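Local coordinates for jacalin-type lectin domain-containing protein (Musa acuminata, PDB 7KMU) that probably recognises mannose-containing glycans as a jacalin-related lectin from banana, which would account for its known antiviral and mitogenic activities, at residues G15-M20 against F125-S130; R25-K30 against E41-R46; D35-I40 against S130-I135; G119-F124 against I135-M140. All coordinates share one frame; numbering follows the deposited sequence.

Contact 1. Residues G15-M20 against F125-S130; sequences GSEWDM and FGRAGS
Phe125 faces Asp19 in a non-hydrogen-bonded antiparallel pair, its CB 3.7 Å from Asp19 OD1, an oxygen hydrogen-bonded to Tyr138 OH. The phenyl ring itself leads off the strand, toward Lys6 in a cation-pi contact and Ala117 of the second subunit. Next comes Gly126, whose backbone is the floor for the indole of Trp18. Trp18 CG sits between its own backbone N and carbonyl carbon (chi1 58°), which folds the ring over the neighbouring strand; Gly126 CA lies 3.9 Å from the centroid of the five-membered ring as a CH-pi contact. The indole lies directly on this backbone, with Gly126 N 3.6 Å above the Trp18 ring plane. Two backbone bonds, Trp18 N to Gly126 O and Gly126 N to Trp18 O, both 2.9 Å, fasten the same pair. Arg127 O then receives a weak bond from Trp18 NE1 (3.3 Å). In one of two Arg127 conformers the guanidinium and Glu17 carboxylate planes are 18° apart; a water joins Glu17 OE2 to Arg127 NH1, and Arg127 NE reaches Gly14 O. Ala128 pairs with Ser16 through two backbone bonds and lays its CB 3.6 Å from Trp18 CD1. Beyond it, Gly129 starts the Gly-Ser-Phe-Ile-Asp loop, the GXXXD signature of mannose-specific jacalin-related lectins, so this edge of a beta-prism sheet borders a probable sugar site.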
loop_
_atom_site.group_PDB
_atom_site.type_symbol
_atom_site.label_atom_id
_atom_site.label_comp_id
_atom_site.label_asym_id
_atom_site.label_seq_id
_atom_site.Cartn_x
_atom_site.Cartn_y
_atom_site.Cartn_z
ATOM N N GLY B 15 9.175 -18.616 5.424
ATOM C CA GLY B 15 10.455 -17.928 5.408
ATOM C C GLY B 15 10.788 -17.269 6.724
ATOM O O GLY B 15 9.985 -17.294 7.664
ATOM N N SER B 16 11.985 -16.710 6.799
ATOM C CA SER B 16 12.513 -16.025 7.978
ATOM C C SER B 16 12.373 -14.520 7.771
ATOM O O SER B 16 12.560 -14.044 6.645
ATOM C CB SER B 16 13.989 -16.368 8.163
ATOM O OG SER B 16 14.164 -17.761 8.355
ATOM N N GLU B 17 12.075 -13.766 8.830
ATOM C CA GLU B 17 11.965 -12.309 8.716
ATOM C C GLU B 17 13.302 -11.667 8.364
ATOM O O GLU B 17 14.358 -12.086 8.851
ATOM C CB GLU B 17 11.451 -11.710 10.041
ATOM C CG GLU B 17 10.009 -12.071 10.348
ATOM C CD GLU B 17 9.477 -11.470 11.634
ATOM O OE1 GLU B 17 9.151 -10.261 11.637
ATOM O OE2 GLU B 17 9.386 -12.209 12.640
ATOM N N TRP B 18 13.249 -10.633 7.515
ATOM C CA TRP B 18 14.387 -9.790 7.187
ATOM C C TRP B 18 13.938 -8.338 7.172
ATOM O O TRP B 18 12.760 -8.035 6.959
ATOM C CB TRP B 18 15.065 -10.179 5.876
ATOM C CG TRP B 18 14.188 -10.159 4.662
ATOM C CD1 TRP B 18 13.465 -11.201 4.168
ATOM C CD2 TRP B 18 14.010 -9.071 3.740
ATOM N NE1 TRP B 18 12.848 -10.835 2.996
ATOM C CE2 TRP B 18 13.170 -9.536 2.705
ATOM C CE3 TRP B 18 14.495 -7.758 3.677
ATOM C CZ2 TRP B 18 12.774 -8.722 1.636
ATOM C CZ3 TRP B 18 14.133 -6.958 2.600
ATOM C CH2 TRP B 18 13.302 -7.451 1.579
ATOM N N ASP B 19 14.877 -7.441 7.428
ATOM C CA ASP B 19 14.582 -6.024 7.535
ATOM C C ASP B 19 15.846 -5.218 7.297
ATOM O O ASP B 19 16.801 -5.277 8.084
ATOM C CB ASP B 19 13.975 -5.722 8.919
ATOM C CG ASP B 19 13.399 -4.337 9.107
ATOM O OD1 ASP B 19 13.616 -3.479 8.236
ATOM O OD2 ASP B 19 12.748 -4.107 10.140
ATOM N N MET B 20 15.866 -4.486 6.186
ATOM C CA MET B 20 16.983 -3.648 5.760
ATOM C C MET B 20 17.033 -2.347 6.575
ATOM O O MET B 20 18.097 -1.724 6.694
ATOM C CB MET B 20 16.694 -3.297 4.282
ATOM C CG MET B 20 17.788 -2.672 3.539
ATOM S SD MET B 20 17.031 -1.833 2.115
ATOM C CE MET B 20 17.490 -0.176 2.523
ATOM N N PHE B 125 11.579 -4.608 3.763
ATOM C CA PHE B 125 11.563 -5.652 4.774
ATOM C C PHE B 125 10.698 -6.782 4.225
ATOM O O PHE B 125 10.033 -6.594 3.205
ATOM C CB PHE B 125 11.042 -5.135 6.138
ATOM C CG PHE B 125 9.602 -4.680 6.140
ATOM C CD1 PHE B 125 9.247 -3.436 5.634
ATOM C CD2 PHE B 125 8.605 -5.481 6.685
ATOM C CE1 PHE B 125 7.912 -3.008 5.647
ATOM C CE2 PHE B 125 7.274 -5.053 6.699
ATOM C CZ PHE B 125 6.937 -3.816 6.174
ATOM N N GLY B 126 10.708 -7.939 4.871
ATOM C CA GLY B 126 9.869 -9.035 4.389
ATOM C C GLY B 126 10.223 -10.357 5.011
ATOM O O GLY B 126 10.719 -10.395 6.141
ATOM N N ARG B 127 9.947 -11.436 4.273
ATOM C CA ARG B 127 10.258 -12.806 4.680
ATOM C C ARG B 127 10.951 -13.484 3.502
ATOM O O ARG B 127 10.638 -13.167 2.351
ATOM C CB ARG B 127 8.981 -13.565 5.060
ATOM C CG ARG B 127 8.217 -12.943 6.241
ATOM C CD ARG B 127 7.071 -13.825 6.693
ATOM N NE ARG B 127 7.542 -15.018 7.400
ATOM C CZ ARG B 127 7.632 -15.124 8.724
ATOM N NH1 ARG B 127 7.286 -14.107 9.505
ATOM N NH2 ARG B 127 8.053 -16.253 9.277
ATOM N N ALA B 128 11.888 -14.388 3.772
ATOM C CA ALA B 128 12.612 -15.072 2.692
ATOM C C ALA B 128 13.194 -16.374 3.169
ATOM O O ALA B 128 13.490 -16.517 4.351
ATOM C CB ALA B 128 13.741 -14.187 2.164
ATOM N N GLY B 129 13.378 -17.292 2.236
ATOM C CA GLY B 129 13.997 -18.589 2.496
ATOM C C GLY B 129 14.700 -18.972 1.209
ATOM O O GLY B 129 15.689 -18.333 0.838
ATOM N N SER B 130 14.132 -19.937 0.463
ATOM C CA SER B 130 14.640 -20.260 -0.871
ATOM C C SER B 130 14.291 -19.100 -1.812
ATOM O O SER B 130 15.012 -18.831 -2.780
ATOM C CB SER B 130 13.949 -21.501 -1.420
ATOM O OG SER B 130 13.940 -22.536 -0.449
HETATM O O HOH W 1 7.725 -14.442 12.362
#

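Contact 2. Residues R25-K30 against E41-R46; sequences RIDSVK and EITFTR. With EDO (1,2-ethanediol), chain F.
A classic beta bulge, in which Asp27 and Ser28 both face Thr43, marks this antiparallel hairpin. Thr43 O takes two donors, Asp27 N at 2.8 Å and Ser28 N at 3.1 Å; the near-helical backbone of Asp27 (phi -85°, psi -43°) supplies the extra residue. The bulge also turns the Asp27 side chain toward the partner strand, where Thr45 OG1 donates to the syn lone pair of Asp27 OD2 over a short 2.6 Å. Thr45 OG1 is tied in turn to Thr50 OG1 on the next strand. The other carboxylate oxygen, Asp27 OD1, meets Arg25 NE in a salt bridge within the strand, although Arg25 has a second conformer and its bonds are weak. Farther along, an ethanediol molecule, probably from the crystallisation liquor, lies over the polar face: its O2 is 2.7 Å from Ser28 OG and its O1 donates to Glu41 OE1 at 2.8 Å. Glu41 OE2 and Lys30 NZ form a long salt bridge of 3.7 Å at the end of the pair, a separation at which any attraction is probably modest. The reverse face is apolar, with Ile26 CG2 3.9 Å from Ile42 CG2 and Val29 CG2 coming up against the same methyl. Met20 packs on Ile42 and Phe44 there. With a polar face and an apolar inner one, these central two strands of a four-stranded antiparallel sheet form one wall of the beta-prism fold of jacalin-related lectins.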
loop_
_atom_site.group_PDB
_atom_site.type_symbol
_atom_site.label_atom_id
_atom_site.label_comp_id
_atom_site.label_asym_id
_atom_site.label_seq_id
_atom_site.Cartn_x
_atom_site.Cartn_y
_atom_site.Cartn_z
ATOM N N ARG B 25 19.885 6.784 1.246
ATOM C CA ARG B 25 19.880 6.648 -0.205
ATOM C C ARG B 25 19.946 5.174 -0.606
ATOM O O ARG B 25 20.744 4.413 -0.052
ATOM C CB ARG B 25 21.088 7.401 -0.783
ATOM C CG ARG B 25 21.028 7.693 -2.285
ATOM C CD ARG B 25 22.237 8.503 -2.730
ATOM N NE ARG B 25 23.467 7.719 -2.619
ATOM C CZ ARG B 25 24.369 7.843 -1.651
ATOM N NH1 ARG B 25 25.426 7.048 -1.620
ATOM N NH2 ARG B 25 24.214 8.761 -0.700
ATOM N N ILE B 26 19.125 4.781 -1.572
ATOM C CA ILE B 26 19.159 3.443 -2.137
ATOM C C ILE B 26 20.048 3.619 -3.385
ATOM O O ILE B 26 19.706 4.388 -4.298
ATOM C CB ILE B 26 17.760 2.888 -2.486
ATOM C CG1 ILE B 26 16.923 2.700 -1.200
ATOM C CG2 ILE B 26 17.906 1.559 -3.237
ATOM C CD1 ILE B 26 15.482 2.291 -1.419
ATOM N N ASP B 27 21.191 2.933 -3.407
ATOM C CA ASP B 27 22.167 3.046 -4.493
ATOM C C ASP B 27 21.862 2.145 -5.672
ATOM O O ASP B 27 21.988 2.567 -6.829
ATOM C CB ASP B 27 23.589 2.818 -3.956
ATOM C CG ASP B 27 23.913 3.758 -2.808
ATOM O OD1 ASP B 27 23.852 4.987 -3.012
ATOM O OD2 ASP B 27 24.179 3.264 -1.697
ATOM N N SER B 28 21.477 0.900 -5.383
ATOM C CA SER B 28 21.134 -0.046 -6.430
ATOM C C SER B 28 20.288 -1.179 -5.883
ATOM O O SER B 28 20.280 -1.447 -4.676
ATOM C CB SER B 28 22.397 -0.577 -7.104
ATOM O OG SER B 28 23.253 -1.209 -6.168
ATOM N N VAL B 29 19.553 -1.846 -6.785
ATOM C CA VAL B 29 18.729 -2.997 -6.440
ATOM C C VAL B 29 18.981 -4.067 -7.499
ATOM O O VAL B 29 18.978 -3.757 -8.688
ATOM C CB VAL B 29 17.205 -2.650 -6.347
ATOM C CG1 VAL B 29 16.347 -3.915 -6.184
ATOM C CG2 VAL B 29 16.922 -1.687 -5.195
ATOM N N LYS B 30 19.129 -5.328 -7.067
ATOM C CA LYS B 30 19.242 -6.460 -7.974
ATOM C C LYS B 30 18.135 -7.435 -7.619
ATOM O O LYS B 30 17.994 -7.809 -6.455
ATOM C CB LYS B 30 20.611 -7.130 -7.851
ATOM C CG LYS B 30 20.805 -8.316 -8.812
ATOM C CD LYS B 30 22.205 -8.950 -8.657
ATOM C CE LYS B 30 22.300 -9.933 -7.514
ATOM N NZ LYS B 30 23.665 -10.511 -7.406
ATOM N N GLU B 41 18.394 -7.993 -3.686
ATOM C CA GLU B 41 19.630 -7.522 -3.079
ATOM C C GLU B 41 19.645 -6.008 -3.196
ATOM O O GLU B 41 19.365 -5.471 -4.269
ATOM C CB GLU B 41 20.831 -8.156 -3.794
ATOM C CG GLU B 41 22.165 -7.778 -3.188
ATOM C CD GLU B 41 23.329 -8.316 -3.990
ATOM O OE1 GLU B 41 23.878 -7.554 -4.814
ATOM O OE2 GLU B 41 23.677 -9.503 -3.810
ATOM N N ILE B 42 19.917 -5.303 -2.085
ATOM C CA ILE B 42 19.901 -3.843 -2.090
ATOM C C ILE B 42 21.233 -3.311 -1.615
ATOM O O ILE B 42 21.754 -3.782 -0.599
ATOM C CB ILE B 42 18.745 -3.246 -1.214
ATOM C CG1 ILE B 42 17.365 -3.882 -1.514
ATOM C CG2 ILE B 42 18.664 -1.729 -1.343
ATOM C CD1 ILE B 42 16.957 -4.971 -0.508
ATOM N N THR B 43 21.778 -2.339 -2.348
ATOM C CA THR B 43 22.965 -1.605 -1.925
ATOM C C THR B 43 22.435 -0.230 -1.524
ATOM O O THR B 43 21.747 0.441 -2.307
ATOM C CB THR B 43 24.032 -1.541 -3.017
ATOM O OG1 THR B 43 24.518 -2.860 -3.246
ATOM C CG2 THR B 43 25.220 -0.646 -2.616
ATOM N N PHE B 44 22.714 0.177 -0.288
ATOM C CA PHE B 44 22.195 1.414 0.243
ATOM C C PHE B 44 23.192 2.105 1.144
ATOM O O PHE B 44 24.098 1.457 1.675
ATOM C CB PHE B 44 20.884 1.137 1.003
ATOM C CG PHE B 44 21.049 0.190 2.162
ATOM C CD1 PHE B 44 20.961 -1.186 1.977
ATOM C CD2 PHE B 44 21.277 0.672 3.450
ATOM C CE1 PHE B 44 21.137 -2.066 3.048
ATOM C CE2 PHE B 44 21.456 -0.208 4.519
ATOM C CZ PHE B 44 21.351 -1.568 4.318
ATOM N N THR B 45 22.967 3.401 1.369
ATOM C CA THR B 45 23.838 4.244 2.182
ATOM C C THR B 45 23.077 4.853 3.347
ATOM O O THR B 45 21.959 5.351 3.182
ATOM C CB THR B 45 24.508 5.292 1.303
ATOM O OG1 THR B 45 25.271 4.626 0.294
ATOM C CG2 THR B 45 25.453 6.210 2.106
ATOM N N ARG B 46 23.701 4.819 4.530
ATOM C CA ARG B 46 23.121 5.308 5.769
ATOM C C ARG B 46 24.295 5.583 6.727
ATOM O O ARG B 46 25.176 4.741 6.848
ATOM C CB ARG B 46 22.216 4.159 6.308
ATOM C CG ARG B 46 21.497 4.371 7.613
ATOM C CD ARG B 46 20.415 3.316 7.813
ATOM N NE ARG B 46 20.897 1.943 8.022
ATOM C CZ ARG B 46 20.209 0.855 7.671
ATOM N NH1 ARG B 46 19.048 0.969 7.042
ATOM N NH2 ARG B 46 20.696 -0.353 7.915
HETATM C C1 EDO F . 22.349 -4.287 -5.481
HETATM O O1 EDO F . 23.309 -4.812 -4.610
HETATM C C2 EDO F . 22.873 -4.447 -6.920
HETATM O O2 EDO F . 24.001 -3.607 -7.144
#

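Contact 3. Residues D35-I40 against S130-I135; sequences DIIDAI and SFIDAI. With EDO (1,2-ethanediol), chain E.
Ile132 drives its side chain between Ile37 and Ile40: its CG1 lies 3.8 Å from Ile37 CG2, and its CD1 is 3.9 Å from Ile40 CG2, the latter two residues crossing at about a right angle. Deeper in, Ile40 CD1 and Ile135 CD1 touch tip to tip at 4.1 Å. Farther along, Ile36 CG1 stands between its backbone N and carbonyl carbon (chi1 51°), and its CD1 reaches Phe131 CD1 at 3.4 Å. The same ring corner meets a polar atom: Asp38 OD2 lies at the edge, near the ring plane, 3.5 Å from Phe131 CD1. One nearly straight backbone bond, Ile132 N to Ile37 O (3.0 Å, 172°), crosses between the strands, which run 60° apart. At the rim a water donates to both Asp38 OD2 and Ser130 O. An ethanediol, probably from the crystallisation liquor, accepts from Phe131 N through its O1 and gives its two hydroxyls to Asp133 OD1 and OD2, one each. A vicinal diol clasped by a carboxylate and a backbone N-H is reminiscent of sugar recognition by GXXXD loops. Asp38 ends a second such sequence, Gly-Asp-Ile-Ile-Asp; apolar packing and one backbone bond thus join two probable carbohydrate-binding loops.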
loop_
_atom_site.group_PDB
_atom_site.type_symbol
_atom_site.label_atom_id
_atom_site.label_comp_id
_atom_site.label_asym_id
_atom_site.label_seq_id
_atom_site.Cartn_x
_atom_site.Cartn_y
_atom_site.Cartn_z
ATOM N N ASP B 35 10.494 -18.236 -12.716
ATOM C CA ASP B 35 9.041 -18.384 -12.602
ATOM C C ASP B 35 8.545 -17.378 -11.537
ATOM O O ASP B 35 7.456 -16.828 -11.660
ATOM C CB ASP B 35 8.671 -19.785 -12.083
ATOM C CG ASP B 35 8.822 -20.943 -13.052
ATOM O OD1 ASP B 35 8.864 -20.695 -14.272
ATOM O OD2 ASP B 35 8.876 -22.101 -12.581
ATOM N N ILE B 36 9.328 -17.212 -10.448
ATOM C CA ILE B 36 8.938 -16.383 -9.311
ATOM C C ILE B 36 10.095 -15.470 -8.881
ATOM O O ILE B 36 11.120 -15.427 -9.573
ATOM C CB ILE B 36 8.406 -17.299 -8.147
ATOM C CG1 ILE B 36 9.393 -18.450 -7.804
ATOM C CG2 ILE B 36 7.044 -17.908 -8.517
ATOM C CD1 ILE B 36 10.702 -18.029 -7.053
ATOM N N ILE B 37 9.944 -14.742 -7.748
ATOM C CA ILE B 37 11.007 -13.875 -7.243
ATOM C C ILE B 37 11.896 -14.661 -6.278
ATOM O O ILE B 37 11.483 -14.973 -5.159
ATOM C CB ILE B 37 10.435 -12.586 -6.598
ATOM C CG1 ILE B 37 9.493 -11.833 -7.573
ATOM C CG2 ILE B 37 11.579 -11.691 -6.124
ATOM C CD1 ILE B 37 10.147 -11.450 -8.983
ATOM N N ASP B 38 13.097 -15.008 -6.736
ATOM C CA ASP B 38 14.044 -15.781 -5.938
ATOM C C ASP B 38 14.742 -14.941 -4.889
ATOM O O ASP B 38 14.972 -15.417 -3.774
ATOM C CB ASP B 38 15.118 -16.371 -6.856
ATOM C CG ASP B 38 14.559 -17.416 -7.789
ATOM O OD1 ASP B 38 14.093 -17.040 -8.893
ATOM O OD2 ASP B 38 14.555 -18.602 -7.408
ATOM N N ALA B 39 15.125 -13.712 -5.252
ATOM C CA ALA B 39 15.905 -12.886 -4.350
ATOM C C ALA B 39 15.845 -11.413 -4.676
ATOM O O ALA B 39 15.570 -11.011 -5.817
ATOM C CB ALA B 39 17.366 -13.351 -4.384
ATOM N N ILE B 40 16.150 -10.598 -3.665
ATOM C CA ILE B 40 16.292 -9.160 -3.810
ATOM C C ILE B 40 17.539 -8.776 -3.046
ATOM O O ILE B 40 17.748 -9.231 -1.917
ATOM C CB ILE B 40 15.021 -8.345 -3.416
ATOM C CG1 ILE B 40 15.175 -6.841 -3.784
ATOM C CG2 ILE B 40 14.618 -8.540 -1.932
ATOM C CD1 ILE B 40 13.858 -5.996 -3.770
ATOM N N SER B 130 14.132 -19.937 0.463
ATOM C CA SER B 130 14.640 -20.260 -0.871
ATOM C C SER B 130 14.291 -19.100 -1.812
ATOM O O SER B 130 15.012 -18.831 -2.780
ATOM C CB SER B 130 13.949 -21.501 -1.420
ATOM O OG SER B 130 13.940 -22.536 -0.449
ATOM N N PHE B 131 13.142 -18.447 -1.538
ATOM C CA PHE B 131 12.618 -17.366 -2.378
ATOM C C PHE B 131 12.193 -16.174 -1.540
ATOM O O PHE B 131 12.376 -16.181 -0.319
ATOM C CB PHE B 131 11.404 -17.885 -3.183
ATOM C CG PHE B 131 11.571 -19.281 -3.740
ATOM C CD1 PHE B 131 12.596 -19.576 -4.634
ATOM C CD2 PHE B 131 10.714 -20.303 -3.357
ATOM C CE1 PHE B 131 12.772 -20.877 -5.119
ATOM C CE2 PHE B 131 10.883 -21.605 -3.863
ATOM C CZ PHE B 131 11.923 -21.880 -4.719
ATOM N N ILE B 132 11.586 -15.158 -2.192
ATOM C CA ILE B 132 11.031 -14.036 -1.446
ATOM C C ILE B 132 9.584 -14.385 -1.098
ATOM O O ILE B 132 8.701 -14.313 -1.955
ATOM C CB ILE B 132 11.144 -12.692 -2.212
ATOM C CG1 ILE B 132 12.620 -12.330 -2.489
ATOM C CG2 ILE B 132 10.421 -11.552 -1.454
ATOM C CD1 ILE B 132 13.547 -12.185 -1.181
ATOM N N ASP B 133 9.340 -14.796 0.162
ATOM C CA ASP B 133 8.000 -15.155 0.624
ATOM C C ASP B 133 7.105 -13.935 0.736
ATOM O O ASP B 133 5.906 -14.022 0.465
ATOM C CB ASP B 133 8.089 -15.808 2.016
ATOM C CG ASP B 133 8.842 -17.125 1.990
ATOM O OD1 ASP B 133 10.092 -17.091 1.914
ATOM O OD2 ASP B 133 8.180 -18.183 2.015
ATOM N N ALA B 134 7.669 -12.816 1.221
ATOM C CA ALA B 134 6.887 -11.608 1.483
ATOM C C ALA B 134 7.752 -10.375 1.407
ATOM O O ALA B 134 8.974 -10.446 1.610
ATOM C CB ALA B 134 6.243 -11.700 2.861
ATOM N N ILE B 135 7.126 -9.236 1.114
ATOM C CA ILE B 135 7.863 -7.991 0.976
ATOM C C ILE B 135 7.038 -6.815 1.488
ATOM O O ILE B 135 5.809 -6.858 1.484
ATOM C CB ILE B 135 8.332 -7.816 -0.504
ATOM C CG1 ILE B 135 9.440 -6.726 -0.637
ATOM C CG2 ILE B 135 7.145 -7.593 -1.472
ATOM C CD1 ILE B 135 10.285 -6.821 -1.979
HETATM C C1 EDO E . 10.393 -20.213 0.411
HETATM O O1 EDO E . 11.295 -19.123 0.615
HETATM C C2 EDO E . 10.302 -21.126 1.659
HETATM O O2 EDO E . 9.689 -20.448 2.741
HETATM O O HOH W 2 16.126 -19.244 -5.323
#

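Contact 4. Residues G119-F124 against I135-M140; sequences GKIAGF and IGVYLM
Phe124 and Val137 lie side by side and point the same way, Val137 CG1 resting 3.6 Å from Phe124 CE2 at an oblique approach to the ring. With CG1 anti to its carbonyl carbon (chi1 -68°), Val137 turns that one methyl to Phe124 and also to Ile121, whose CG2 is 3.7 Å away. Ile121 crosses Leu139 at a slant, its CG1 at 3.7 Å from Leu139 CD2, and completes an apolar row. The reverse face is built differently. Tyr138 presents the edge of its ring to the Gly123 backbone, CD1 being 3.8 Å from Gly123 C. Ala122 CB meets Met140 SD at 3.7 Å. Backbone bonds join Lys120 and Met140 in both directions, and Ala122 N reaches Tyr138 O at 2.8 Å, yet Gly123 N is buried with no partner in the model. Around this hairpin, strand 5-11 flanks 132-140 and sets Val7 against Val137 and Leu139, while Ile73 and Met76 of strand 73-83 cover Ile121 from within the prism. Leu139 packs on Leu139 of the second subunit, and Tyr138 OH bonds to Asp19 on strand 16-19.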
loop_
_atom_site.group_PDB
_atom_site.type_symbol
_atom_site.label_atom_id
_atom_site.label_comp_id
_atom_site.label_asym_id
_atom_site.label_seq_id
_atom_site.Cartn_x
_atom_site.Cartn_y
_atom_site.Cartn_z
ATOM N N GLY B 119 5.905 11.391 -1.558
ATOM C CA GLY B 119 6.932 10.719 -0.783
ATOM C C GLY B 119 7.711 9.726 -1.621
ATOM O O GLY B 119 7.619 9.735 -2.856
ATOM N N LYS B 120 8.477 8.847 -0.948
ATOM C CA LYS B 120 9.304 7.842 -1.608
ATOM C C LYS B 120 9.436 6.550 -0.819
ATOM O O LYS B 120 9.250 6.534 0.401
ATOM C CB LYS B 120 10.709 8.409 -1.912
ATOM C CG LYS B 120 11.528 8.774 -0.670
ATOM C CD LYS B 120 12.942 9.259 -1.033
ATOM C CE LYS B 120 13.643 9.756 0.212
ATOM N NZ LYS B 120 14.982 10.330 -0.088
ATOM N N ILE B 121 9.788 5.476 -1.522
ATOM C CA ILE B 121 10.122 4.208 -0.902
ATOM C C ILE B 121 11.605 4.317 -0.533
ATOM O O ILE B 121 12.453 4.606 -1.397
ATOM C CB ILE B 121 9.801 3.037 -1.856
ATOM C CG1 ILE B 121 8.288 2.777 -1.832
ATOM C CG2 ILE B 121 10.603 1.750 -1.489
ATOM C CD1 ILE B 121 7.723 1.918 -2.965
ATOM N N ALA B 122 11.922 4.063 0.744
ATOM C CA ALA B 122 13.272 4.256 1.257
ATOM C C ALA B 122 13.932 3.024 1.841
ATOM O O ALA B 122 14.997 3.125 2.451
ATOM C CB ALA B 122 13.244 5.359 2.307
ATOM N N GLY B 123 13.329 1.866 1.650
ATOM C CA GLY B 123 13.876 0.640 2.205
ATOM C C GLY B 123 12.877 -0.484 2.111
ATOM O O GLY B 123 11.731 -0.275 1.702
ATOM N N PHE B 124 13.312 -1.676 2.505
ATOM C CA PHE B 124 12.502 -2.884 2.368
ATOM C C PHE B 124 12.589 -3.769 3.594
ATOM O O PHE B 124 13.570 -3.722 4.348
ATOM C CB PHE B 124 13.034 -3.715 1.165
ATOM C CG PHE B 124 12.895 -3.030 -0.173
ATOM C CD1 PHE B 124 13.900 -2.199 -0.651
ATOM C CD2 PHE B 124 11.740 -3.179 -0.931
ATOM C CE1 PHE B 124 13.750 -1.517 -1.868
ATOM C CE2 PHE B 124 11.602 -2.521 -2.163
ATOM C CZ PHE B 124 12.609 -1.695 -2.620
ATOM N N ILE B 135 7.126 -9.236 1.114
ATOM C CA ILE B 135 7.863 -7.991 0.976
ATOM C C ILE B 135 7.038 -6.815 1.488
ATOM O O ILE B 135 5.809 -6.858 1.484
ATOM C CB ILE B 135 8.332 -7.816 -0.504
ATOM C CG1 ILE B 135 9.440 -6.726 -0.637
ATOM C CG2 ILE B 135 7.145 -7.593 -1.472
ATOM C CD1 ILE B 135 10.285 -6.821 -1.979
ATOM N N GLY B 136 7.740 -5.791 1.932
ATOM C CA GLY B 136 7.168 -4.546 2.423
ATOM C C GLY B 136 8.163 -3.434 2.212
ATOM O O GLY B 136 9.336 -3.685 1.880
ATOM N N VAL B 137 7.704 -2.185 2.396
ATOM C CA VAL B 137 8.565 -1.027 2.193
ATOM C C VAL B 137 8.512 -0.005 3.306
ATOM O O VAL B 137 7.489 0.129 3.978
ATOM C CB VAL B 137 8.290 -0.330 0.828
ATOM C CG1 VAL B 137 8.727 -1.211 -0.349
ATOM C CG2 VAL B 137 6.828 0.093 0.682
ATOM N N TYR B 138 9.615 0.745 3.463
ATOM C CA TYR B 138 9.674 1.922 4.319
ATOM C C TYR B 138 9.302 3.117 3.446
ATOM O O TYR B 138 9.684 3.171 2.266
ATOM C CB TYR B 138 11.105 2.149 4.817
ATOM C CG TYR B 138 11.481 1.237 5.955
ATOM C CD1 TYR B 138 11.914 -0.065 5.719
ATOM C CD2 TYR B 138 11.381 1.662 7.276
ATOM C CE1 TYR B 138 12.278 -0.906 6.765
ATOM C CE2 TYR B 138 11.744 0.832 8.332
ATOM C CZ TYR B 138 12.182 -0.455 8.076
ATOM O OH TYR B 138 12.521 -1.257 9.134
ATOM N N LEU B 139 8.598 4.092 4.033
ATOM C CA LEU B 139 8.203 5.309 3.323
ATOM C C LEU B 139 8.768 6.525 4.021
ATOM O O LEU B 139 8.882 6.535 5.243
ATOM C CB LEU B 139 6.676 5.442 3.210
ATOM C CG LEU B 139 5.985 4.284 2.493
ATOM C CD1 LEU B 139 4.497 4.444 2.539
ATOM C CD2 LEU B 139 6.420 4.186 1.032
ATOM N N MET B 140 9.118 7.549 3.238
ATOM C CA MET B 140 9.631 8.828 3.737
ATOM C C MET B 140 9.075 9.932 2.868
ATOM O O MET B 140 8.783 9.681 1.699
ATOM C CB MET B 140 11.155 8.879 3.592
ATOM C CG MET B 140 11.848 8.041 4.547
ATOM S SD MET B 140 13.597 8.354 4.374
ATOM C CE MET B 140 14.113 7.255 5.465
#

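Overall arrangement
Contacts 1 and 4 build one sheet of the prism, with strand 118-128 serving both; contact 2 belongs to a second sheet, and contact 3 joins the two where strands 37-46 and 132-140 begin. Along the chain, contact 2 closes within the span of contact 1 and before contact 4 opens, whereas contact 3 interleaves with all the others. Contacts 1 and 3 share Ser130, and their centres lie about 9 Å apart. Contacts 3 and 4 share Ile135, but their centres sit about 18 Å apart, on opposite sides of the chain's centre. Contacts 2 and 4 meet in the prism interior. The two sheets are thus joined at the end that bears both probable sugar loops.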